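Local atomic coordinates of enoyl-CoA hydratase (Thermus thermophilus, PDB entry 1WZ8), a protein that probably catalyses the reversible addition of water across the double bond of 2-enoyl-CoA thioesters, as a hexameric member of the crotonase family. Residues Q208-K211 against E212-H216; F232-S235 against L236-F240; A7-G11 against L12-W16. All blocks are in the same frame, centred on the assembly; numbering follows the deposited sequence.

Overall arrangement
Along the chain contact 3 comes first, then contact 1, then contact 2. Contact 3 (7-16) leads from helix 3-8 into strand 12-18, an outermost strand of the six-stranded mixed sheet. Contact 1 (208-216) starts helix 211-226, and contact 2 (232-240) lies in the next helix, 229-241. None touches another. The centres of contact 1 and contact 2 are about 33 Å apart, and those of contact 2 and contact 3 about 30 Å. Contact 1 and contact 3 have centres about 25 Å apart and nearest atoms about 9 Å apart. Neighbouring subunits meet contacts 1 and 2 but not contact 3, so the late helices help build the hexamer while the early turn belongs to the fold of one chain.

Contact 1 of 3, residues Q208-K211 against E212-H216; sequences QGPK and EALHH
Pro210 and Leu214 are joined by the first turn of helix 211-226, which grows directly out of the loop 208-210. The amide N of Leu214 donates to Pro210 O at 2.8 Å, and His215 N follows by donating to Lys211 O at 3.1 Å. Pro210 sits at the N-cap, where its carbonyl can open the helical bonding pattern; a proline, which has no N-H to offer, suits a place where none is needed by the helix.

Its ring leans along the new turn, CG resting 3.6 Å from Ala213 CB, and the small methyl allows that approach. Leu214 turns back toward the loop: with chi1 at -77° its CG stands beside its own backbone N, 3.3 Å from Pro210 O, and CD1 runs on to lie 3.9 Å from Gly209 C. Gly209, lacking a side chain, lets this methyl settle against its backbone. His215 goes the other way. Its CB lies 3.5 Å from Lys211 O, but chi1 of 171° swings the imidazole away, to Pro104 and Arg105 of the same chain and the ring of Trp91 of the third subunit. Lys211 extends almost straight from the helix, touching Arg56 and Arg105 as well as Glu247 of the second subunit, and Glu212, equally extended, carries its OE1 to His83 of the third subunit.

The amides of Glu212 and Ala213 find their acceptors in the two carboxylate oxygens of the same Glu247, a negative group that would probably also be favoured by the positive end of the helix dipole. The arrangement is that of an alpha-helix N-terminus with a proline N-cap, its opening amides bound by a neighbouring subunit of the crotonase hexamer.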
loop_
_atom_site.group_PDB
_atom_site.type_symbol
_atom_site.label_atom_id
_atom_site.label_comp_id
_atom_site.label_asym_id
_atom_site.label_seq_id
_atom_site.Cartn_x
_atom_site.Cartn_y
_atom_site.Cartn_z
ATOM N N GLN A 208 -19.320 -26.926 -10.367
ATOM C CA GLN A 208 -20.738 -26.977 -10.022
ATOM C C GLN A 208 -21.168 -25.731 -9.259
ATOM O O GLN A 208 -22.354 -25.541 -8.980
ATOM C CB GLN A 208 -21.030 -28.218 -9.184
ATOM C CG GLN A 208 -20.871 -29.517 -9.952
ATOM C CD GLN A 208 -20.987 -30.735 -9.061
ATOM O OE1 GLN A 208 -20.952 -31.874 -9.536
ATOM N NE2 GLN A 208 -21.119 -30.506 -7.762
ATOM N N GLY A 209 -20.201 -24.887 -8.922
ATOM C CA GLY A 209 -20.512 -23.673 -8.191
ATOM C C GLY A 209 -20.968 -22.554 -9.107
ATOM O O GLY A 209 -21.029 -22.730 -10.327
ATOM N N PRO A 210 -21.304 -21.381 -8.546
ATOM C CA PRO A 210 -21.762 -20.215 -9.311
ATOM C C PRO A 210 -20.599 -19.534 -10.032
ATOM O O PRO A 210 -19.736 -18.917 -9.403
ATOM C CB PRO A 210 -22.395 -19.336 -8.240
ATOM C CG PRO A 210 -21.535 -19.599 -7.057
ATOM C CD PRO A 210 -21.320 -21.103 -7.098
ATOM N N LYS A 211 -20.597 -19.650 -11.356
ATOM C CA LYS A 211 -19.545 -19.110 -12.214
ATOM C C LYS A 211 -19.148 -17.658 -11.963
ATOM O O LYS A 211 -17.972 -17.360 -11.732
ATOM C CB LYS A 211 -19.955 -19.288 -13.678
ATOM C CG LYS A 211 -18.890 -18.941 -14.691
ATOM C CD LYS A 211 -19.320 -19.415 -16.073
ATOM C CE LYS A 211 -18.202 -19.271 -17.094
ATOM N NZ LYS A 211 -18.560 -19.921 -18.390
ATOM N N GLU A 212 -20.118 -16.751 -12.021
ATOM C CA GLU A 212 -19.822 -15.342 -11.801
ATOM C C GLU A 212 -19.358 -15.057 -10.376
ATOM O O GLU A 212 -18.390 -14.323 -10.164
ATOM C CB GLU A 212 -21.046 -14.476 -12.110
ATOM C CG GLU A 212 -20.812 -12.994 -11.834
ATOM C CD GLU A 212 -21.997 -12.128 -12.209
ATOM O OE1 GLU A 212 -22.394 -12.144 -13.391
ATOM O OE2 GLU A 212 -22.529 -11.426 -11.324
ATOM N N ALA A 213 -20.055 -15.627 -9.398
ATOM C CA ALA A 213 -19.701 -15.413 -8.003
ATOM C C ALA A 213 -18.290 -15.922 -7.710
ATOM O O ALA A 213 -17.546 -15.293 -6.968
ATOM C CB ALA A 213 -20.714 -16.098 -7.093
ATOM N N LEU A 214 -17.922 -17.059 -8.292
ATOM C CA LEU A 214 -16.585 -17.609 -8.079
ATOM C C LEU A 214 -15.527 -16.695 -8.699
ATOM O O LEU A 214 -14.488 -16.431 -8.092
ATOM C CB LEU A 214 -16.482 -19.017 -8.684
ATOM C CG LEU A 214 -17.143 -20.135 -7.868
ATOM C CD1 LEU A 214 -17.276 -21.395 -8.711
ATOM C CD2 LEU A 214 -16.318 -20.405 -6.613
ATOM N N HIS A 215 -15.800 -16.215 -9.906
ATOM C CA HIS A 215 -14.874 -15.329 -10.602
ATOM C C HIS A 215 -14.638 -14.081 -9.751
ATOM O O HIS A 215 -13.498 -13.694 -9.494
ATOM C CB HIS A 215 -15.454 -14.929 -11.964
ATOM C CG HIS A 215 -14.684 -13.848 -12.658
ATOM N ND1 HIS A 215 -13.328 -13.676 -12.487
ATOM C CD2 HIS A 215 -15.078 -12.881 -13.520
ATOM C CE1 HIS A 215 -12.918 -12.655 -13.216
ATOM N NE2 HIS A 215 -13.962 -12.156 -13.854
ATOM N N HIS A 216 -15.724 -13.465 -9.301
ATOM C CA HIS A 216 -15.619 -12.259 -8.490
ATOM C C HIS A 216 -14.938 -12.467 -7.141
ATOM O O HIS A 216 -14.182 -11.605 -6.688
ATOM C CB HIS A 216 -17.007 -11.645 -8.307
ATOM C CG HIS A 216 -17.583 -11.108 -9.579
ATOM N ND1 HIS A 216 -18.838 -10.544 -9.654
ATOM C CD2 HIS A 216 -17.060 -11.028 -10.826
ATOM C CE1 HIS A 216 -19.062 -10.138 -10.891
ATOM N NE2 HIS A 216 -18.000 -10.419 -11.623
#

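Contact 2 of 3, residues F232-S235 against L236-F240; sequences FELS and LALEF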
loop_
_atom_site.group_PDB
_atom_site.type_symbol
_atom_site.label_atom_id
_atom_site.label_comp_id
_atom_site.label_asym_id
_atom_site.label_seq_id
_atom_site.Cartn_x
_atom_site.Cartn_y
_atom_site.Cartn_z
ATOM N N PHE A 232 7.169 -8.833 -5.609
ATOM C CA PHE A 232 7.432 -10.057 -6.358
ATOM C C PHE A 232 8.381 -9.811 -7.528
ATOM O O PHE A 232 9.404 -10.477 -7.659
ATOM C CB PHE A 232 6.112 -10.647 -6.867
ATOM C CG PHE A 232 6.281 -11.734 -7.893
ATOM C CD1 PHE A 232 7.173 -12.780 -7.684
ATOM C CD2 PHE A 232 5.536 -11.714 -9.068
ATOM C CE1 PHE A 232 7.319 -13.795 -8.630
ATOM C CE2 PHE A 232 5.675 -12.727 -10.022
ATOM C CZ PHE A 232 6.572 -13.769 -9.799
ATOM N N GLU A 233 8.045 -8.844 -8.369
ATOM C CA GLU A 233 8.883 -8.554 -9.525
ATOM C C GLU A 233 10.297 -8.133 -9.154
ATOM O O GLU A 233 11.248 -8.426 -9.883
ATOM C CB GLU A 233 8.196 -7.512 -10.404
ATOM C CG GLU A 233 7.002 -8.108 -11.140
ATOM C CD GLU A 233 6.187 -7.079 -11.880
ATOM O OE1 GLU A 233 6.739 -6.010 -12.206
ATOM O OE2 GLU A 233 4.996 -7.352 -12.145
ATOM N N LEU A 234 10.446 -7.444 -8.027
ATOM C CA LEU A 234 11.773 -7.044 -7.582
ATOM C C LEU A 234 12.556 -8.314 -7.234
ATOM O O LEU A 234 13.732 -8.441 -7.575
ATOM C CB LEU A 234 11.690 -6.140 -6.347
ATOM C CG LEU A 234 13.016 -5.957 -5.595
ATOM C CD1 LEU A 234 14.048 -5.263 -6.491
ATOM C CD2 LEU A 234 12.777 -5.152 -4.334
ATOM N N SER A 235 11.911 -9.264 -6.566
ATOM C CA SER A 235 12.623 -10.494 -6.206
ATOM C C SER A 235 13.007 -11.267 -7.462
ATOM O O SER A 235 14.073 -11.888 -7.515
ATOM C CB SER A 235 11.773 -11.384 -5.283
ATOM O OG SER A 235 10.715 -12.001 -5.990
ATOM N N LEU A 236 12.140 -11.228 -8.471
ATOM C CA LEU A 236 12.402 -11.924 -9.734
ATOM C C LEU A 236 13.580 -11.249 -10.441
ATOM O O LEU A 236 14.480 -11.918 -10.958
ATOM C CB LEU A 236 11.157 -11.876 -10.628
ATOM C CG LEU A 236 11.166 -12.643 -11.957
ATOM C CD1 LEU A 236 11.357 -14.129 -11.702
ATOM C CD2 LEU A 236 9.853 -12.390 -12.695
ATOM N N ALA A 237 13.581 -9.920 -10.446
ATOM C CA ALA A 237 14.663 -9.170 -11.085
ATOM C C ALA A 237 15.992 -9.425 -10.383
ATOM O O ALA A 237 17.026 -9.591 -11.039
ATOM C CB ALA A 237 14.340 -7.666 -11.082
ATOM N N LEU A 238 15.977 -9.449 -9.051
ATOM C CA LEU A 238 17.207 -9.702 -8.303
ATOM C C LEU A 238 17.713 -11.106 -8.609
ATOM O O LEU A 238 18.916 -11.325 -8.725
ATOM C CB LEU A 238 16.980 -9.547 -6.793
ATOM C CG LEU A 238 16.806 -8.102 -6.313
ATOM C CD1 LEU A 238 16.440 -8.090 -4.839
ATOM C CD2 LEU A 238 18.094 -7.314 -6.560
ATOM N N GLU A 239 16.794 -12.056 -8.745
ATOM C CA GLU A 239 17.184 -13.426 -9.067
ATOM C C GLU A 239 17.879 -13.459 -10.420
ATOM O O GLU A 239 18.937 -14.072 -10.575
ATOM C CB GLU A 239 15.964 -14.346 -9.138
ATOM C CG GLU A 239 16.335 -15.785 -9.473
ATOM C CD GLU A 239 15.149 -16.635 -9.882
ATOM O OE1 GLU A 239 14.024 -16.365 -9.421
ATOM O OE2 GLU A 239 15.349 -17.595 -10.658
ATOM N N PHE A 240 17.283 -12.800 -11.406
ATOM C CA PHE A 240 17.863 -12.792 -12.742
ATOM C C PHE A 240 19.184 -12.027 -12.801
ATOM O O PHE A 240 20.038 -12.313 -13.646
ATOM C CB PHE A 240 16.840 -12.263 -13.753
ATOM C CG PHE A 240 15.801 -13.289 -14.150
ATOM C CD1 PHE A 240 15.186 -14.086 -13.185
ATOM C CD2 PHE A 240 15.466 -13.482 -15.486
ATOM C CE1 PHE A 240 14.257 -15.066 -13.547
ATOM C CE2 PHE A 240 14.535 -14.459 -15.860
ATOM C CZ PHE A 240 13.930 -15.252 -14.887
#
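Leu238 reaches back one turn to Leu234 within helix 229-241. Its CB lies 3.5 Å from Leu234 O, the acceptor of its own amide at 2.9 Å. A chi1 of -73° then sets CG beside the backbone N, 3.3 Å from that same Leu234 O and 4.0 Å from Leu234 CD1. At the tip, CD1 lies 3.9 Å from Leu234 O and 4.1 Å from Leu234 CD1, and the two branched side chains cross obliquely. This i to i+4 leucine pair forms an apolar ridge on a regular alpha-helix, well suited to a subunit boundary: Leu238 packs on Phe90 of the fourth subunit and His216 of the fifth, while Ala237, small where two copies of the helix draw close, meets Ala237 of the fourth.

Ser235 folds back on the helix backbone. Its chi1 of 73° places OG between the backbone N and the carbonyl carbon, from where it donates to Phe232 O at 2.6 Å, in the carbonyl plane on a lone pair. Phe232 O accepts a second bond, from Leu236 N at 3.0 Å. An apolar leucine suits position 236, which faces Phe90 and Ala93 of helix 83-102 in the same chain, whereas buried Glu233 has its charge met by a salt bridge to Arg94 and by hydrogen bonds from His219 and His223 of the third subunit.

Contact 3 of 3, residues A7-G11 against L12-W16; sequences ARYPG and LAFAW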
loop_
_atom_site.group_PDB
_atom_site.type_symbol
_atom_site.label_atom_id
_atom_site.label_comp_id
_atom_site.label_asym_id
_atom_site.label_seq_id
_atom_site.Cartn_x
_atom_site.Cartn_y
_atom_site.Cartn_z
ATOM N N ALA A 7 -2.994 -27.993 -30.881
ATOM C CA ALA A 7 -2.172 -27.669 -32.041
ATOM C C ALA A 7 -1.126 -26.589 -31.770
ATOM O O ALA A 7 -0.058 -26.593 -32.377
ATOM C CB ALA A 7 -3.070 -27.238 -33.199
ATOM N N ARG A 8 -1.431 -25.677 -30.852
ATOM C CA ARG A 8 -0.528 -24.575 -30.533
ATOM C C ARG A 8 0.377 -24.753 -29.314
ATOM O O ARG A 8 1.361 -24.025 -29.162
ATOM C CB ARG A 8 -1.341 -23.289 -30.358
ATOM C CG ARG A 8 -1.895 -22.711 -31.652
ATOM C CD ARG A 8 -2.954 -21.647 -31.372
ATOM N NE ARG A 8 -2.577 -20.760 -30.273
ATOM C CZ ARG A 8 -1.489 -19.994 -30.259
ATOM N NH1 ARG A 8 -0.657 -19.996 -31.292
ATOM N NH2 ARG A 8 -1.230 -19.228 -29.207
ATOM N N TYR A 9 0.060 -25.710 -28.448
ATOM C CA TYR A 9 0.863 -25.912 -27.246
ATOM C C TYR A 9 1.481 -27.293 -27.094
ATOM O O TYR A 9 0.964 -28.140 -26.363
ATOM C CB TYR A 9 0.021 -25.584 -26.009
ATOM C CG TYR A 9 -0.268 -24.109 -25.858
ATOM C CD1 TYR A 9 0.688 -23.244 -25.332
ATOM C CD2 TYR A 9 -1.481 -23.569 -26.284
ATOM C CE1 TYR A 9 0.446 -21.874 -25.229
ATOM C CE2 TYR A 9 -1.733 -22.200 -26.187
ATOM C CZ TYR A 9 -0.764 -21.359 -25.661
ATOM O OH TYR A 9 -1.000 -20.006 -25.569
ATOM N N PRO A 10 2.602 -27.543 -27.786
ATOM C CA PRO A 10 3.245 -28.851 -27.672
ATOM C C PRO A 10 3.726 -29.016 -26.235
ATOM O O PRO A 10 4.316 -28.101 -25.665
ATOM C CB PRO A 10 4.392 -28.759 -28.679
ATOM C CG PRO A 10 4.744 -27.307 -28.657
ATOM C CD PRO A 10 3.382 -26.645 -28.656
ATOM N N GLY A 11 3.465 -30.179 -25.651
ATOM C CA GLY A 11 3.868 -30.410 -24.279
ATOM C C GLY A 11 2.653 -30.364 -23.371
ATOM O O GLY A 11 2.686 -30.864 -22.249
ATOM N N LEU A 12 1.579 -29.751 -23.859
ATOM C CA LEU A 12 0.344 -29.655 -23.092
ATOM C C LEU A 12 -0.742 -30.515 -23.723
ATOM O O LEU A 12 -0.867 -30.579 -24.946
ATOM C CB LEU A 12 -0.142 -28.204 -23.025
ATOM C CG LEU A 12 0.742 -27.193 -22.292
ATOM C CD1 LEU A 12 0.077 -25.822 -22.330
ATOM C CD2 LEU A 12 0.959 -27.640 -20.856
ATOM N N ALA A 13 -1.519 -31.180 -22.879
ATOM C CA ALA A 13 -2.618 -32.022 -23.331
ATOM C C ALA A 13 -3.872 -31.468 -22.671
ATOM O O ALA A 13 -3.833 -31.059 -21.513
ATOM C CB ALA A 13 -2.391 -33.468 -22.906
ATOM N N PHE A 14 -4.978 -31.451 -23.405
ATOM C CA PHE A 14 -6.225 -30.918 -22.872
ATOM C C PHE A 14 -7.353 -31.940 -22.913
ATOM O O PHE A 14 -7.509 -32.674 -23.893
ATOM C CB PHE A 14 -6.638 -29.670 -23.653
ATOM C CG PHE A 14 -5.582 -28.602 -23.700
ATOM C CD1 PHE A 14 -4.499 -28.709 -24.568
ATOM C CD2 PHE A 14 -5.673 -27.481 -22.879
ATOM C CE1 PHE A 14 -3.521 -27.712 -24.620
ATOM C CE2 PHE A 14 -4.699 -26.477 -22.923
ATOM C CZ PHE A 14 -3.623 -26.593 -23.795
ATOM N N ALA A 15 -8.141 -31.982 -21.845
ATOM C CA ALA A 15 -9.254 -32.916 -21.762
ATOM C C ALA A 15 -10.324 -32.411 -20.804
ATOM O O ALA A 15 -10.079 -31.500 -20.014
ATOM C CB ALA A 15 -8.749 -34.282 -21.306
ATOM N N TRP A 16 -11.513 -33.000 -20.895
ATOM C CA TRP A 16 -12.630 -32.637 -20.029
ATOM C C TRP A 16 -13.007 -33.860 -19.187
ATOM O O TRP A 16 -13.991 -34.544 -19.479
ATOM C CB TRP A 16 -13.856 -32.210 -20.852
ATOM C CG TRP A 16 -13.663 -31.010 -21.743
ATOM C CD1 TRP A 16 -13.338 -31.013 -23.071
ATOM C CD2 TRP A 16 -13.827 -29.635 -21.374
ATOM N NE1 TRP A 16 -13.296 -29.725 -23.553
ATOM C CE2 TRP A 16 -13.590 -28.859 -22.531
ATOM C CE3 TRP A 16 -14.152 -28.982 -20.177
ATOM C CZ2 TRP A 16 -13.668 -27.461 -22.527
ATOM C CZ3 TRP A 16 -14.231 -27.589 -20.174
ATOM C CH2 TRP A 16 -13.990 -26.846 -21.342
#
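Tyr9 and Leu12 close a type II beta turn that carries the chain from helix 3-8 into strand 12-18, Leu12 N donating to Tyr9 O at 3.0 Å. The two central residues are the ones this turn favours: Pro10 fits the second position, where its ring already holds phi near the value needed, and Gly11 takes the third, with a phi of 106°. At these backbone angles a CB would be jammed against the carbonyl O of Pro10, which by itself calls for glycine.

Tyr9 and Leu12 lie side by side and point the same way. Leu12 CD1 reaches 3.7 Å from Tyr9 CB and 3.9 Å from Tyr9 CG, meeting the phenol ring obliquely, while its other methyl, CD2, lies 3.9 Å from Gly11 O. Tyr9 has chi1 at -70°, with CG beside the backbone N, which keeps both CB and CG close to Leu12 CD1. A little further along the strand, the Phe14 ring brings its edge toward Tyr9 CB, CE1 being 4.4 Å away.

This strand is an outermost member of a mixed sheet of the crotonase fold, a spiral of beta-beta-alpha turns, and runs antiparallel to strand 21-26; Gly11, Ala13 and Ala15 bond to the backbones of Arg27, Thr25 and Glu23, while Phe14 N is taken by the carboxylate of Glu6 from helix 3-8.

Leu12, buried and branched, fills the interface between sheet and helix 36-49, touching Leu38, Leu42 and Val45 as well as Ile24 and Phe26 of the next strand. Tyr9 also touches Val45, and a tyrosine suits the place because its OH can bond to Asp48 OD2, the same oxygen that forms a salt bridge with Arg8 NH2.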